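Local coordinates for putative lipoprotein (Campylobacter jejuni subsp. jejuni, PDB 4GIO), which is of unknown function but is a putative lipoprotein with a variant immunoglobulin fold, probably anchored to a membrane by its lipid, at residues L77-P80 / E84-L87. Residues are numbered along the deposited sequence; the frame is centred on the assembly and turned at random.
Sequences LRIP and EVIL
The puckered pyrrolidine ring of Pro80 is met by Val85 at its CD corner, not over either face. Val85 CG2 lies 3.5 Å from Pro80 CD, the closest approach in the contact. The two side chains cross at about a right angle. The flat guanidinium of Arg78 is turned away from 84-87 and forms a salt bridge with Asp51.

Val85 is the hub, and its two methyls divide the work. CG2 serves Pro80 and Ile79, and sits 4.0 Å from Ile79 CA. It is also 4.0 Å from Ile79 CG2, again with the side chains crossing. CG1 serves Leu77. With chi1 at 167°, CG1 stands opposite the backbone N of Val85 and points across the gap. Leu77 answers tip to tip. Its CD1 lies 4.1 Å from Val85 CG1, and its CD2 lies 4.2 Å from the same methyl.

No hydrogen bond joins the two segments. They belong to edge strands of different sheets in a sandwich, a variant of the immunoglobulin fold. The loop 80-84 carries the chain from one sheet to the other. The backbones of Leu77 and Ile79 hydrogen-bond to Val52 and Lys50, respectively. Those of Val85 and Leu87 hydrogen-bond to Leu44 and Val42, respectively.

The axes of 77-79 and 85-87 make an angle of 151°, roughly antiparallel, and the two segments diverge from the turn. The CA atoms of Ile79 and Val85 are 6.4 Å apart, but those of Leu77 and Leu87 are 9.1 Å apart. At the wider end Leu77 reaches Val85 rather than Leu87. Ile79 is buried and also packs on Leu44 and Leu24, whereas Val85 is partly exposed.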
loop_
_atom_site.group_PDB
_atom_site.type_symbol
_atom_site.label_atom_id
_atom_site.label_comp_id
_atom_site.label_asym_id
_atom_site.label_seq_id
_atom_site.Cartn_x
_atom_site.Cartn_y
_atom_site.Cartn_z
ATOM N N LEU A 77 -9.271 -4.051 5.180
ATOM C CA LEU A 77 -8.869 -5.154 4.365
ATOM C C LEU A 77 -8.815 -6.375 5.244
ATOM O O LEU A 77 -8.234 -6.336 6.342
ATOM C CB LEU A 77 -7.520 -4.898 3.705
ATOM C CG LEU A 77 -6.843 -6.069 2.985
ATOM C CD1 LEU A 77 -7.580 -6.494 1.673
ATOM C CD2 LEU A 77 -5.339 -5.739 2.647
ATOM N N ARG A 78 -9.435 -7.460 4.751
ATOM C CA ARG A 78 -9.405 -8.756 5.413
ATOM C C ARG A 78 -8.250 -9.609 4.870
ATOM O O ARG A 78 -8.158 -9.857 3.663
ATOM C CB ARG A 78 -10.713 -9.507 5.183
ATOM C CG ARG A 78 -10.691 -10.906 5.787
ATOM C CD ARG A 78 -11.089 -10.826 7.236
ATOM N NE ARG A 78 -11.219 -12.146 7.850
ATOM C CZ ARG A 78 -11.459 -12.348 9.142
ATOM N NH1 ARG A 78 -11.601 -11.329 9.970
ATOM N NH2 ARG A 78 -11.561 -13.580 9.610
ATOM N N ILE A 79 -7.348 -10.047 5.736
ATOM C CA ILE A 79 -6.287 -10.996 5.318
ATOM C C ILE A 79 -6.683 -12.397 5.870
ATOM O O ILE A 79 -6.648 -12.605 7.102
ATOM C CB ILE A 79 -4.910 -10.554 5.861
ATOM C CG1 ILE A 79 -4.585 -9.130 5.328
ATOM C CG2 ILE A 79 -3.824 -11.457 5.395
ATOM C CD1 ILE A 79 -3.417 -8.542 6.046
ATOM N N PRO A 80 -7.165 -13.303 4.995
ATOM C CA PRO A 80 -7.554 -14.699 5.424
ATOM C C PRO A 80 -6.358 -15.490 5.900
ATOM O O PRO A 80 -5.249 -15.256 5.456
ATOM C CB PRO A 80 -8.124 -15.333 4.133
ATOM C CG PRO A 80 -8.616 -14.160 3.308
ATOM C CD PRO A 80 -7.548 -13.063 3.588
ATOM N N GLU A 84 -2.338 -15.938 0.377
ATOM C CA GLU A 84 -1.685 -14.727 -0.146
ATOM C C GLU A 84 -2.705 -13.678 -0.540
ATOM O O GLU A 84 -3.665 -13.992 -1.184
ATOM C CB GLU A 84 -0.798 -15.096 -1.317
ATOM C CG GLU A 84 -0.056 -14.002 -1.945
ATOM C CD GLU A 84 0.831 -14.520 -3.087
ATOM O OE1 GLU A 84 1.911 -15.116 -2.809
ATOM O OE2 GLU A 84 0.434 -14.329 -4.256
ATOM N N VAL A 85 -2.525 -12.426 -0.106
ATOM C CA VAL A 85 -3.451 -11.307 -0.458
ATOM C C VAL A 85 -2.609 -10.286 -1.269
ATOM O O VAL A 85 -1.531 -9.873 -0.822
ATOM C CB VAL A 85 -4.064 -10.632 0.828
ATOM C CG1 VAL A 85 -4.768 -9.291 0.520
ATOM C CG2 VAL A 85 -5.065 -11.579 1.556
ATOM N N ILE A 86 -3.083 -9.908 -2.460
ATOM C CA ILE A 86 -2.339 -9.016 -3.318
ATOM C C ILE A 86 -3.051 -7.648 -3.262
ATOM O O ILE A 86 -4.193 -7.536 -3.682
ATOM C CB ILE A 86 -2.318 -9.551 -4.754
ATOM C CG1 ILE A 86 -1.746 -10.987 -4.782
ATOM C CG2 ILE A 86 -1.515 -8.627 -5.659
ATOM C CD1 ILE A 86 -0.336 -11.151 -5.484
ATOM N N LEU A 87 -2.409 -6.651 -2.669
ATOM C CA LEU A 87 -3.015 -5.302 -2.590
ATOM C C LEU A 87 -2.476 -4.488 -3.796
ATOM O O LEU A 87 -1.253 -4.218 -3.917
ATOM C CB LEU A 87 -2.700 -4.624 -1.225
ATOM C CG LEU A 87 -3.242 -3.203 -1.054
ATOM C CD1 LEU A 87 -4.755 -3.156 -1.193
ATOM C CD2 LEU A 87 -2.754 -2.535 0.249
#